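Long-range contacts in beta-galactosidase (Trichoderma reesei, PDB 3OG2), which probably hydrolyses terminal non-reducing beta-D-galactose residues in beta-D-galactosides, as a glycoside hydrolase of family 35: residues K138-A143 and K193-Y198; L434-L439 and Y466-I471; K890-L895 and N951-I956; D877-A882 and L960-S965. All coordinates share one frame; numbering follows the deposited sequence. Where two conformers were deposited one is given.

Contact 1: residues K138-A143 and K193-Y198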
loop_
_atom_site.group_PDB
_atom_site.type_symbol
_atom_site.label_atom_id
_atom_site.label_comp_id
_atom_site.label_asym_id
_atom_site.label_seq_id
_atom_site.Cartn_x
_atom_site.Cartn_y
_atom_site.Cartn_z
ATOM N N LYS A 138 -2.325 -13.873 26.985
ATOM C CA LYS A 138 -2.754 -12.721 26.213
ATOM C C LYS A 138 -1.679 -12.251 25.222
ATOM O O LYS A 138 -0.486 -12.082 25.553
ATOM C CB LYS A 138 -3.102 -11.548 27.141
ATOM C CG LYS A 138 -4.224 -11.869 28.114
ATOM C CD LYS A 138 -5.579 -11.793 27.439
ATOM C CE LYS A 138 -6.710 -11.950 28.447
ATOM N NZ LYS A 138 -6.384 -11.364 29.777
ATOM N N LEU A 139 -2.133 -12.020 23.994
ATOM C CA LEU A 139 -1.210 -11.624 22.942
ATOM C C LEU A 139 -0.719 -10.209 23.153
ATOM O O LEU A 139 -1.460 -9.358 23.705
ATOM C CB LEU A 139 -1.894 -11.746 21.558
ATOM C CG LEU A 139 -2.572 -13.098 21.317
ATOM C CD1 LEU A 139 -3.315 -13.111 19.991
ATOM C CD2 LEU A 139 -1.628 -14.289 21.438
ATOM N N ARG A 140 0.519 -9.918 22.733
ATOM C CA ARG A 140 1.122 -8.589 22.845
ATOM C C ARG A 140 1.257 -8.209 24.319
ATOM O O ARG A 140 1.182 -7.034 24.669
ATOM C CB ARG A 140 0.353 -7.483 22.101
ATOM C CG ARG A 140 0.190 -7.855 20.603
ATOM C CD ARG A 140 -0.658 -6.839 19.871
ATOM N NE ARG A 140 0.104 -5.559 19.770
ATOM C CZ ARG A 140 -0.501 -4.392 19.484
ATOM N NH1 ARG A 140 -1.829 -4.348 19.298
ATOM N NH2 ARG A 140 0.244 -3.309 19.419
ATOM N N THR A 141 1.518 -9.207 25.154
ATOM C CA THR A 141 1.913 -8.971 26.556
ATOM C C THR A 141 3.135 -9.811 26.867
ATOM O O THR A 141 3.562 -10.608 26.015
ATOM C CB THR A 141 0.805 -9.346 27.539
ATOM O OG1 THR A 141 0.693 -10.774 27.641
ATOM C CG2 THR A 141 -0.542 -8.748 27.145
ATOM N N ASP A 142 3.652 -9.674 28.096
ATOM C CA ASP A 142 4.800 -10.574 28.395
ATOM C C ASP A 142 4.362 -11.932 28.929
ATOM O O ASP A 142 5.231 -12.605 29.510
ATOM C CB ASP A 142 5.831 -9.885 29.285
ATOM C CG ASP A 142 5.232 -9.301 30.549
ATOM O OD1 ASP A 142 4.014 -9.160 30.650
ATOM O OD2 ASP A 142 6.101 -9.001 31.416
ATOM N N ALA A 143 3.157 -12.387 28.655
ATOM C CA ALA A 143 2.779 -13.781 28.909
ATOM C C ALA A 143 3.833 -14.616 28.200
ATOM O O ALA A 143 4.070 -14.396 26.981
ATOM C CB ALA A 143 1.394 -14.141 28.390
ATOM N N LYS A 193 6.184 -2.037 30.331
ATOM C CA LYS A 193 7.572 -1.773 29.949
ATOM C C LYS A 193 8.439 -3.041 29.856
ATOM O O LYS A 193 9.258 -3.087 28.924
ATOM C CB LYS A 193 8.145 -0.708 30.848
ATOM C CG LYS A 193 7.387 0.626 30.720
ATOM C CD LYS A 193 8.041 1.730 31.478
ATOM C CE LYS A 193 7.296 3.054 31.332
ATOM N NZ LYS A 193 7.951 4.172 32.094
ATOM N N PRO A 194 8.294 -4.040 30.706
ATOM C CA PRO A 194 9.010 -5.275 30.471
ATOM C C PRO A 194 8.661 -5.887 29.124
ATOM O O PRO A 194 9.568 -6.398 28.430
ATOM C CB PRO A 194 8.553 -6.198 31.645
ATOM C CG PRO A 194 8.318 -5.179 32.750
ATOM C CD PRO A 194 7.584 -4.067 32.023
ATOM N N TYR A 195 7.402 -5.857 28.710
ATOM C CA TYR A 195 7.020 -6.365 27.389
ATOM C C TYR A 195 7.725 -5.592 26.291
ATOM O O TYR A 195 8.374 -6.152 25.386
ATOM C CB TYR A 195 5.490 -6.310 27.222
ATOM C CG TYR A 195 5.107 -6.566 25.785
ATOM C CD1 TYR A 195 5.280 -7.821 25.238
ATOM C CD2 TYR A 195 4.586 -5.548 24.977
ATOM C CE1 TYR A 195 4.935 -8.054 23.906
ATOM C CE2 TYR A 195 4.256 -5.772 23.664
ATOM C CZ TYR A 195 4.438 -7.035 23.133
ATOM O OH TYR A 195 4.098 -7.309 21.814
ATOM N N MET A 196 7.652 -4.266 26.396
ATOM C CA MET A 196 8.269 -3.424 25.354
ATOM C C MET A 196 9.751 -3.679 25.235
ATOM O O MET A 196 10.326 -3.732 24.151
ATOM C CB MET A 196 7.994 -1.944 25.656
ATOM C CG MET A 196 6.530 -1.551 25.651
ATOM S SD MET A 196 6.220 -0.045 26.644
ATOM C CE MET A 196 6.781 1.116 25.446
ATOM N N GLN A 197 10.425 -3.789 26.417
ATOM C CA GLN A 197 11.865 -4.037 26.362
ATOM C C GLN A 197 12.184 -5.425 25.831
ATOM O O GLN A 197 13.227 -5.577 25.197
ATOM C CB GLN A 197 12.469 -3.859 27.775
ATOM C CG GLN A 197 13.994 -3.872 27.677
ATOM C CD GLN A 197 14.516 -2.706 26.866
ATOM O OE1 GLN A 197 14.114 -1.544 26.974
ATOM N NE2 GLN A 197 15.471 -3.050 26.005
ATOM N N TYR A 198 11.356 -6.443 26.135
ATOM C CA TYR A 198 11.627 -7.775 25.555
ATOM C C TYR A 198 11.619 -7.656 24.027
ATOM O O TYR A 198 12.483 -8.271 23.366
ATOM C CB TYR A 198 10.553 -8.744 26.001
ATOM C CG TYR A 198 10.831 -10.178 25.610
ATOM C CD1 TYR A 198 10.409 -10.666 24.356
ATOM C CD2 TYR A 198 11.508 -11.051 26.461
ATOM C CE1 TYR A 198 10.669 -11.963 23.983
ATOM C CE2 TYR A 198 11.762 -12.361 26.096
ATOM C CZ TYR A 198 11.346 -12.824 24.848
ATOM O OH TYR A 198 11.570 -14.134 24.508
#
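Arg140, Thr141 and Asp142 receive the ring of Tyr195, which reaches out from the first turn of helix 193-205. Both segments belong to the TIM-barrel part of this family 35 enzyme. Residues 138-143 are the last part of the loop that leads into helix 144-163. A type II beta turn runs from Lys138 to Thr141. At Arg140 the backbone itself meets the phenol: Arg140 CA lies 3.4 Å from Tyr195 OH. Arg140 O sits over one face of the ring, 3.4 Å above its plane and offset toward the rim. The arginine side chain leads away to Glu178, with which its NH2 forms a salt bridge. Tyr195 OH is hydrogen-bonded to the other carboxylate oxygen of Glu178, so one acid ties both side chains together. The Arg140 side chain comes within about 5 Å of the side chains of Asn179 and Glu180, which bind galactose. It is therefore a neighbour of the sugar site. Thr141 continues the cover of the ring, with its CA over the same face and its C 3.3 Å from Tyr195 CD1. Tyr195 CG is anti to the backbone N (chi1 169°), and the ring beyond it lies against this loop. An alanine here would probably leave a gap beside the Arg140 and Thr141 backbone and Glu178 without one of its partners. Thr141 OG1 bonds to Lys138 O and accepts from Ala143 N, an ST turn that leads to the helix N-cap. Asp142 OD1 is held by Asn192, while Asp142 OD2 rests 3.7 Å from Pro194 CB.

Contact 2: residues L434-L439 and Y466-I471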
loop_
_atom_site.group_PDB
_atom_site.type_symbol
_atom_site.label_atom_id
_atom_site.label_comp_id
_atom_site.label_asym_id
_atom_site.label_seq_id
_atom_site.Cartn_x
_atom_site.Cartn_y
_atom_site.Cartn_z
ATOM N N LEU A 434 8.531 42.867 4.504
ATOM C CA LEU A 434 7.960 43.393 3.257
ATOM C C LEU A 434 6.536 42.927 3.010
ATOM O O LEU A 434 6.273 41.740 3.170
ATOM C CB LEU A 434 8.786 42.930 2.060
ATOM C CG LEU A 434 10.248 43.336 2.081
ATOM C CD1 LEU A 434 10.980 42.659 0.942
ATOM C CD2 LEU A 434 10.322 44.847 2.035
ATOM N N THR A 435 5.659 43.785 2.563
ATOM C CA THR A 435 4.339 43.400 2.081
ATOM C C THR A 435 4.511 43.022 0.601
ATOM O O THR A 435 5.017 43.831 -0.216
ATOM C CB THR A 435 3.248 44.458 2.287
ATOM O OG1 THR A 435 3.003 44.641 3.696
ATOM C CG2 THR A 435 1.948 43.967 1.662
ATOM N N ILE A 436 4.089 41.801 0.348
ATOM C CA ILE A 436 4.303 41.227 -0.978
ATOM C C ILE A 436 2.944 40.848 -1.527
ATOM O O ILE A 436 2.147 40.250 -0.754
ATOM C CB ILE A 436 5.186 39.975 -0.792
ATOM C CG1 ILE A 436 6.595 40.339 -0.274
ATOM C CG2 ILE A 436 5.259 39.167 -2.080
ATOM C CD1 ILE A 436 7.129 39.205 0.582
ATOM N N PRO A 437 2.644 41.089 -2.789
ATOM C CA PRO A 437 3.520 41.636 -3.845
ATOM C C PRO A 437 4.020 43.073 -3.719
ATOM O O PRO A 437 3.280 44.020 -3.497
ATOM C CB PRO A 437 2.637 41.556 -5.110
ATOM C CG PRO A 437 1.775 40.363 -4.755
ATOM C CD PRO A 437 1.347 40.601 -3.329
ATOM N N GLN A 438 5.324 43.253 -3.908
ATOM C CA GLN A 438 5.904 44.587 -3.885
ATOM C C GLN A 438 5.590 45.360 -5.131
ATOM O O GLN A 438 5.796 46.588 -5.117
ATOM C CB GLN A 438 7.434 44.449 -3.740
ATOM C CG GLN A 438 7.862 44.003 -2.332
ATOM C CD GLN A 438 8.104 45.299 -1.566
ATOM O OE1 GLN A 438 9.018 46.056 -1.926
ATOM N NE2 GLN A 438 7.274 45.542 -0.536
ATOM N N LEU A 439 5.201 44.711 -6.223
ATOM C CA LEU A 439 4.899 45.429 -7.457
ATOM C C LEU A 439 3.409 45.504 -7.662
ATOM O O LEU A 439 2.985 45.783 -8.793
ATOM C CB LEU A 439 5.624 44.769 -8.662
ATOM C CG LEU A 439 7.154 44.914 -8.600
ATOM C CD1 LEU A 439 7.741 44.093 -9.721
ATOM C CD2 LEU A 439 7.502 46.379 -8.690
ATOM N N TYR A 466 12.573 36.562 -1.567
ATOM C CA TYR A 466 11.298 35.912 -1.226
ATOM C C TYR A 466 10.762 35.258 -2.491
ATOM O O TYR A 466 11.137 35.662 -3.601
ATOM C CB TYR A 466 10.268 36.865 -0.628
ATOM C CG TYR A 466 9.948 38.048 -1.538
ATOM C CD1 TYR A 466 8.995 37.975 -2.542
ATOM C CD2 TYR A 466 10.624 39.269 -1.365
ATOM C CE1 TYR A 466 8.682 39.055 -3.383
ATOM C CE2 TYR A 466 10.327 40.343 -2.206
ATOM C CZ TYR A 466 9.366 40.230 -3.188
ATOM O OH TYR A 466 9.160 41.346 -3.986
ATOM N N SER A 467 9.847 34.340 -2.287
ATOM C CA SER A 467 9.008 33.896 -3.405
ATOM C C SER A 467 7.635 33.501 -2.899
ATOM O O SER A 467 7.561 32.778 -1.872
ATOM C CB SER A 467 9.646 32.685 -4.092
ATOM O OG SER A 467 8.790 32.243 -5.158
ATOM N N THR A 468 6.594 33.941 -3.591
ATOM C CA THR A 468 5.262 33.467 -3.288
ATOM C C THR A 468 4.992 32.202 -4.095
ATOM O O THR A 468 4.287 31.285 -3.628
ATOM C CB THR A 468 4.176 34.502 -3.595
ATOM O OG1 THR A 468 4.142 34.748 -5.012
ATOM C CG2 THR A 468 4.493 35.859 -2.949
ATOM N N ALA A 469 5.575 32.100 -5.289
ATOM C CA ALA A 469 5.394 30.848 -6.033
ATOM C C ALA A 469 6.151 29.718 -5.378
ATOM O O ALA A 469 7.198 29.951 -4.752
ATOM C CB ALA A 469 5.954 31.097 -7.450
ATOM N N GLU A 470 5.652 28.505 -5.563
ATOM C CA GLU A 470 6.277 27.359 -4.933
ATOM C C GLU A 470 7.433 26.844 -5.756
ATOM O O GLU A 470 7.478 26.979 -6.979
ATOM C CB GLU A 470 5.173 26.295 -4.715
ATOM C CG GLU A 470 4.189 26.838 -3.644
ATOM C CD GLU A 470 3.168 25.825 -3.194
ATOM O OE1 GLU A 470 2.186 25.571 -3.956
ATOM O OE2 GLU A 470 3.373 25.298 -2.064
ATOM N N ILE A 471 8.403 26.279 -5.064
ATOM C CA ILE A 471 9.592 25.755 -5.709
ATOM C C ILE A 471 9.374 24.288 -6.025
ATOM O O ILE A 471 8.985 23.511 -5.144
ATOM C CB ILE A 471 10.787 25.903 -4.761
ATOM C CG1 ILE A 471 11.159 27.365 -4.576
ATOM C CG2 ILE A 471 12.022 25.139 -5.261
ATOM C CD1 ILE A 471 11.032 27.937 -3.242
#
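This is a buried, mainly apolar contact between two sheets of the second domain. Ile436 and Leu434 stand on the edge strand 434-436 of a small three-stranded sheet. They pack on Tyr466, near the end of strand 462-467 in the large antiparallel sheet, and Ile436 also meets Thr468, just after that strand. The Tyr466 ring is the centre of the contact. Ile436 CD1 sits over one face of it, 3.9 Å from the ring centroid and 18° off the normal, a CH-pi contact. The other branch of Ile436, CG2, is 3.7 Å from Tyr466 CE1 and 3.5 Å from Thr468 CG2. The contact joins two antiparallel sheets within beta-galactosidase domain 2 by side-chain packing, away from the galactose site. Leu434 CD1 approaches Tyr466 CE2 at 4.0 Å, its side chain crossing the tyrosine at about a right angle. At the phenol end, Gln438 CG touches Tyr466 OH at 3.4 Å. That hydroxyl is hydrogen-bonded to Glu494 OE2, which also accepts a hydrogen bond from Gln438 N. The Gln438 chain bends at chi2, and its NE2 bonds back to Thr435 O at 2.9 Å.

Contact 3: residues K890-L895 and N951-I956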
loop_
_atom_site.group_PDB
_atom_site.type_symbol
_atom_site.label_atom_id
_atom_site.label_comp_id
_atom_site.label_asym_id
_atom_site.label_seq_id
_atom_site.Cartn_x
_atom_site.Cartn_y
_atom_site.Cartn_z
ATOM N N LYS A 890 -7.295 -22.914 -20.022
ATOM C CA LYS A 890 -6.039 -22.384 -20.451
ATOM C C LYS A 890 -6.273 -21.035 -21.141
ATOM O O LYS A 890 -7.150 -20.874 -21.970
ATOM C CB LYS A 890 -5.401 -23.365 -21.466
ATOM C CG LYS A 890 -3.996 -22.927 -21.864
ATOM C CD LYS A 890 -3.438 -23.905 -22.914
ATOM C CE LYS A 890 -2.625 -25.018 -22.311
ATOM N NZ LYS A 890 -2.270 -26.039 -23.360
ATOM N N LEU A 891 -5.448 -20.056 -20.765
ATOM C CA LEU A 891 -5.503 -18.712 -21.326
ATOM C C LEU A 891 -4.144 -18.411 -21.916
ATOM O O LEU A 891 -3.247 -18.024 -21.201
ATOM C CB LEU A 891 -5.870 -17.697 -20.233
ATOM C CG LEU A 891 -5.761 -16.208 -20.600
ATOM C CD1 LEU A 891 -6.657 -15.815 -21.747
ATOM C CD2 LEU A 891 -6.021 -15.370 -19.322
ATOM N N PRO A 892 -3.954 -18.576 -23.217
ATOM C CA PRO A 892 -2.700 -18.172 -23.842
ATOM C C PRO A 892 -2.666 -16.655 -23.964
ATOM O O PRO A 892 -3.670 -16.067 -24.337
ATOM C CB PRO A 892 -2.743 -18.813 -25.231
ATOM C CG PRO A 892 -3.894 -19.731 -25.184
ATOM C CD PRO A 892 -4.884 -19.159 -24.193
ATOM N N LEU A 893 -1.542 -16.040 -23.683
ATOM C CA LEU A 893 -1.388 -14.605 -23.909
ATOM C C LEU A 893 -0.162 -14.378 -24.751
ATOM O O LEU A 893 0.824 -15.115 -24.595
ATOM C CB LEU A 893 -1.162 -13.846 -22.591
ATOM C CG LEU A 893 -2.398 -13.756 -21.701
ATOM C CD1 LEU A 893 -2.031 -13.065 -20.382
ATOM C CD2 LEU A 893 -3.548 -13.059 -22.413
ATOM N N HIS A 894 -0.153 -13.446 -25.683
ATOM C CA HIS A 894 0.987 -13.141 -26.544
ATOM C C HIS A 894 0.959 -11.621 -26.713
ATOM O O HIS A 894 0.478 -11.090 -27.699
ATOM C CB HIS A 894 0.868 -13.916 -27.882
ATOM C CG HIS A 894 0.986 -15.409 -27.592
ATOM N ND1 HIS A 894 -0.117 -16.263 -27.457
ATOM C CD2 HIS A 894 2.047 -16.183 -27.252
ATOM C CE1 HIS A 894 0.255 -17.463 -27.125
ATOM N NE2 HIS A 894 1.573 -17.442 -27.013
ATOM N N LEU A 895 1.390 -10.921 -25.691
ATOM C CA LEU A 895 1.367 -9.481 -25.624
ATOM C C LEU A 895 2.783 -8.907 -25.646
ATOM O O LEU A 895 3.714 -9.576 -25.186
ATOM C CB LEU A 895 0.658 -9.051 -24.300
ATOM C CG LEU A 895 -0.834 -9.403 -24.255
ATOM C CD1 LEU A 895 -1.369 -9.193 -22.833
ATOM C CD2 LEU A 895 -1.633 -8.576 -25.240
ATOM N N ASN A 951 3.512 -14.129 -22.509
ATOM C CA ASN A 951 3.983 -14.750 -23.774
ATOM C C ASN A 951 4.003 -16.241 -23.574
ATOM O O ASN A 951 4.955 -16.990 -23.752
ATOM C CB ASN A 951 5.348 -14.150 -24.156
ATOM C CG ASN A 951 5.156 -12.735 -24.699
ATOM O OD1 ASN A 951 5.451 -11.709 -24.041
ATOM N ND2 ASN A 951 4.641 -12.655 -25.946
ATOM N N GLY A 952 2.858 -16.779 -23.157
ATOM C CA GLY A 952 2.819 -18.220 -22.910
ATOM C C GLY A 952 1.453 -18.615 -22.379
ATOM O O GLY A 952 0.511 -17.815 -22.414
ATOM N N ASP A 953 1.323 -19.859 -21.938
ATOM C CA ASP A 953 0.088 -20.430 -21.450
ATOM C C ASP A 953 -0.104 -20.039 -19.998
ATOM O O ASP A 953 0.828 -20.033 -19.188
ATOM C CB ASP A 953 0.126 -21.962 -21.546
ATOM C CG ASP A 953 -0.047 -22.453 -22.967
ATOM O OD1 ASP A 953 -0.501 -21.644 -23.821
ATOM O OD2 ASP A 953 0.252 -23.621 -23.257
ATOM N N ASN A 954 -1.309 -19.693 -19.669
ATOM C CA ASN A 954 -1.730 -19.466 -18.286
ATOM C C ASN A 954 -2.885 -20.415 -17.996
ATOM O O ASN A 954 -3.566 -20.844 -18.943
ATOM C CB ASN A 954 -2.213 -18.028 -18.128
ATOM C CG ASN A 954 -1.094 -17.054 -18.415
ATOM O OD1 ASN A 954 -0.278 -16.776 -17.519
ATOM N ND2 ASN A 954 -1.047 -16.552 -19.635
ATOM N N TRP A 955 -3.093 -20.701 -16.726
ATOM C CA TRP A 955 -4.270 -21.481 -16.285
ATOM C C TRP A 955 -5.090 -20.566 -15.409
ATOM O O TRP A 955 -4.522 -19.982 -14.449
ATOM C CB TRP A 955 -3.750 -22.694 -15.496
ATOM C CG TRP A 955 -3.447 -23.728 -16.580
ATOM C CD1 TRP A 955 -2.196 -23.931 -17.133
ATOM C CD2 TRP A 955 -4.379 -24.603 -17.222
ATOM N NE1 TRP A 955 -2.328 -24.916 -18.076
ATOM C CE2 TRP A 955 -3.635 -25.347 -18.156
ATOM C CE3 TRP A 955 -5.753 -24.860 -17.120
ATOM C CZ2 TRP A 955 -4.235 -26.327 -18.970
ATOM C CZ3 TRP A 955 -6.359 -25.834 -17.926
ATOM C CH2 TRP A 955 -5.587 -26.569 -18.856
ATOM N N ILE A 956 -6.363 -20.414 -15.721
ATOM C CA ILE A 956 -7.298 -19.579 -14.982
ATOM C C ILE A 956 -8.379 -20.445 -14.344
ATOM O O ILE A 956 -8.939 -21.331 -14.990
ATOM C CB ILE A 956 -7.958 -18.518 -15.879
ATOM C CG1 ILE A 956 -6.998 -17.435 -16.376
ATOM C CG2 ILE A 956 -9.153 -17.893 -15.176
ATOM C CD1 ILE A 956 -6.307 -16.675 -15.265
HETATM O O HOH W 1 1.282 -20.199 -25.573
#
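Lys890 lies opposite Trp955 as strands 890-894 and 953-956 run antiparallel, their directions 143° apart. Leu893 pairs with Gly952, where the chain turns a corner. Leu891 N gives a straight bond to Asn954 O (2.7 Å, 171°). Leu893 N donates to Gly952 O at 3.0 Å; the return bond from Gly952 N is weak. Leu891 O accepts twice from Asn954, from its backbone N and from its side-chain ND2 at 3.1 Å. The ND2 donor comes in nearly along the C=O axis. Asn954 OD1 is meanwhile bonded to Asp949 N and Asn924 ND2, so both ends of the amide are held.

On one side of the sheet, Lys890 CB lies over the six-membered ring of Trp955, 4.1 Å from its centroid. An alanine in place of this tryptophan would probably leave the aliphatic part of Lys890 without its flat support and freer to move. The lysine chain bends at chi3 (-93°), and NZ makes a salt bridge with Asp953 OD2 at 3.5 Å. A water bonded to Asp953 OD1 bonds weakly to His894 NE2. On the other side, Leu891 CD2 packs on Ile956 CG1 at 3.7 Å. This is neighbouring-strand pairing within the five-stranded antiparallel sheet of an all-beta domain.

Contact 4: residues D877-A882 and L960-S965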
loop_
_atom_site.group_PDB
_atom_site.type_symbol
_atom_site.label_atom_id
_atom_site.label_comp_id
_atom_site.label_asym_id
_atom_site.label_seq_id
_atom_site.Cartn_x
_atom_site.Cartn_y
_atom_site.Cartn_z
ATOM N N ASP A 877 -22.384 -20.603 -17.552
ATOM C CA ASP A 877 -23.640 -21.364 -17.477
ATOM C C ASP A 877 -23.907 -21.813 -16.039
ATOM O O ASP A 877 -25.049 -21.964 -15.629
ATOM C CB ASP A 877 -23.648 -22.558 -18.427
ATOM C CG ASP A 877 -23.669 -22.075 -19.872
ATOM O OD1 ASP A 877 -24.478 -21.183 -20.201
ATOM O OD2 ASP A 877 -22.864 -22.587 -20.661
ATOM N N GLY A 878 -22.869 -22.064 -15.262
ATOM C CA GLY A 878 -22.989 -22.362 -13.847
ATOM C C GLY A 878 -23.746 -23.658 -13.565
ATOM O O GLY A 878 -23.673 -24.617 -14.274
ATOM N N ILE A 879 -24.465 -23.635 -12.452
ATOM C CA ILE A 879 -25.069 -24.828 -11.859
ATOM C C ILE A 879 -26.486 -24.488 -11.425
ATOM O O ILE A 879 -26.822 -23.351 -11.116
ATOM C CB ILE A 879 -24.241 -25.390 -10.682
ATOM C CG1 ILE A 879 -23.992 -24.404 -9.525
ATOM C CG2 ILE A 879 -22.913 -25.925 -11.219
ATOM C CD1 ILE A 879 -23.248 -24.986 -8.320
ATOM N N ALA A 880 -27.317 -25.529 -11.454
ATOM C CA ALA A 880 -28.745 -25.311 -11.247
ATOM C C ALA A 880 -29.231 -25.710 -9.870
ATOM O O ALA A 880 -30.443 -25.847 -9.628
ATOM C CB ALA A 880 -29.580 -26.106 -12.280
ATOM N N HIS A 881 -28.329 -25.922 -8.930
ATOM C CA HIS A 881 -28.655 -26.287 -7.565
ATOM C C HIS A 881 -27.626 -25.647 -6.646
ATOM O O HIS A 881 -26.522 -25.274 -7.116
ATOM C CB HIS A 881 -28.589 -27.812 -7.392
ATOM C CG HIS A 881 -29.664 -28.490 -8.201
ATOM N ND1 HIS A 881 -29.361 -29.265 -9.302
ATOM C CD2 HIS A 881 -31.012 -28.519 -8.110
ATOM C CE1 HIS A 881 -30.468 -29.751 -9.850
ATOM N NE2 HIS A 881 -31.492 -29.308 -9.140
ATOM N N ALA A 882 -27.929 -25.598 -5.364
ATOM C CA ALA A 882 -26.892 -25.174 -4.420
ATOM C C ALA A 882 -25.712 -26.125 -4.518
ATOM O O ALA A 882 -25.831 -27.331 -4.681
ATOM C CB ALA A 882 -27.421 -25.131 -2.987
ATOM N N LEU A 960 -17.121 -21.624 -8.108
ATOM C CA LEU A 960 -18.472 -21.057 -8.057
ATOM C C LEU A 960 -19.228 -21.775 -6.955
ATOM O O LEU A 960 -19.481 -22.980 -7.086
ATOM C CB LEU A 960 -19.147 -21.254 -9.431
ATOM C CG LEU A 960 -20.629 -20.886 -9.494
ATOM C CD1 LEU A 960 -20.764 -19.399 -9.239
ATOM C CD2 LEU A 960 -21.211 -21.311 -10.831
ATOM N N TRP A 961 -19.605 -21.040 -5.921
ATOM C CA TRP A 961 -20.367 -21.552 -4.799
ATOM C C TRP A 961 -21.742 -20.887 -4.904
ATOM O O TRP A 961 -21.866 -19.690 -4.586
ATOM C CB TRP A 961 -19.623 -21.271 -3.487
ATOM C CG TRP A 961 -20.343 -21.586 -2.209
ATOM C CD1 TRP A 961 -21.558 -22.175 -1.944
ATOM C CD2 TRP A 961 -19.833 -21.300 -0.884
ATOM N NE1 TRP A 961 -21.815 -22.261 -0.595
ATOM C CE2 TRP A 961 -20.757 -21.720 0.074
ATOM C CE3 TRP A 961 -18.629 -20.702 -0.481
ATOM C CZ2 TRP A 961 -20.549 -21.574 1.459
ATOM C CZ3 TRP A 961 -18.403 -20.548 0.874
ATOM C CH2 TRP A 961 -19.357 -20.981 1.827
ATOM N N ALA A 962 -22.715 -21.701 -5.312
ATOM C CA ALA A 962 -24.106 -21.224 -5.417
ATOM C C ALA A 962 -24.753 -21.405 -4.037
ATOM O O ALA A 962 -24.763 -22.538 -3.503
ATOM C CB ALA A 962 -24.843 -22.042 -6.432
ATOM N N LEU A 963 -25.263 -20.352 -3.432
ATOM C CA LEU A 963 -25.722 -20.387 -2.066
ATOM C C LEU A 963 -27.181 -20.794 -1.930
ATOM O O LEU A 963 -27.573 -21.140 -0.826
ATOM C CB LEU A 963 -25.571 -18.962 -1.462
ATOM C CG LEU A 963 -24.107 -18.560 -1.261
ATOM C CD1 LEU A 963 -23.995 -17.040 -1.193
ATOM C CD2 LEU A 963 -23.581 -19.213 0.008
ATOM N N GLU A 964 -27.982 -20.679 -2.997
ATOM C CA GLU A 964 -29.379 -20.946 -2.919
ATOM C C GLU A 964 -29.727 -22.118 -3.824
ATOM O O GLU A 964 -28.985 -22.533 -4.709
ATOM C CB GLU A 964 -30.172 -19.681 -3.286
ATOM C CG GLU A 964 -29.987 -18.637 -2.169
ATOM C CD GLU A 964 -30.793 -17.379 -2.345
ATOM O OE1 GLU A 964 -31.387 -17.142 -3.426
ATOM O OE2 GLU A 964 -30.818 -16.588 -1.361
ATOM N N SER A 965 -30.917 -22.644 -3.567
ATOM C CA SER A 965 -31.240 -23.949 -4.167
ATOM C C SER A 965 -31.459 -23.886 -5.667
ATOM O O SER A 965 -31.423 -24.956 -6.295
ATOM C CB SER A 965 -32.497 -24.487 -3.459
ATOM O OG SER A 965 -33.592 -23.614 -3.753
HETATM O O HOH W 2 -30.106 -27.193 -4.167
#
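The His881 imidazole has Ser965 O lying obliquely to its ring, 4.0 Å from CD2. The closer contact is at the backbone, where His881 CA makes a CA-H...O contact with the same Ser965 O at 3.3 Å. Trp961 makes no contact with the loop. Leu963 CD2 lies over one face of its indole, 3.5 Å above the plane and toward the rim. Its NE1 is hydrogen-bonded to Ser741 OG.

Facing the loop 877-882 are Leu960 and Ala962, alternate residues of strand 953-962. Leu960 CG is anti to the backbone N (chi1 172°), and its CD2 branch meets Gly878 CA at 3.7 Å. Gly878 has a positive phi, and a CB here would come tight against that methyl. Ile879 lies next along the loop, and its CD1 touches Ala962 CB at 3.8 Å. Ile879 also touches Ala885 and Tyr887 of strand 883-894. The loop thus packs beside the five-stranded antiparallel sheet of this all-beta domain, just before it enters that sheet as strand 883-894. That strand pairs directly with 953-962, through backbone hydrogen bonds between Ala962 and Gly883 and between Leu960 and Ala885.

Ala882 closes the contact. Its CA makes a CA-H...O contact with Ala962 O at 3.5 Å, and its CB lies 3.5 Å from Glu964 O. Glu964 sends its carboxylate away to a salt bridge with Arg966. Both Ala882 and Ser965 touch Phe748 of strand 747-752, in another sheet. A water accepts from Ala882 N at 3.0 Å and reaches Ser965 O by a weak bond.

In the fold
Contact 1 lies in the TIM-barrel region and is partly buried, near residues that bind galactose. Contact 2 is a buried meeting of two sheets in the second domain; its centre is about 54 Å from that of contact 1. Both are built round a tyrosine whose hydroxyl is bonded to a glutamate outside the segments. Contacts 3 and 4 share strand 953-962 and the sheet it forms with strand 883-894; contact 3 is nested inside the loop closed by contact 4. Contact 3 is strand pairing with backbone bonds and a salt bridge, whereas contact 4 relies on methyl packing, CA-H...O contacts and a water. Both combine buried and exposed residues.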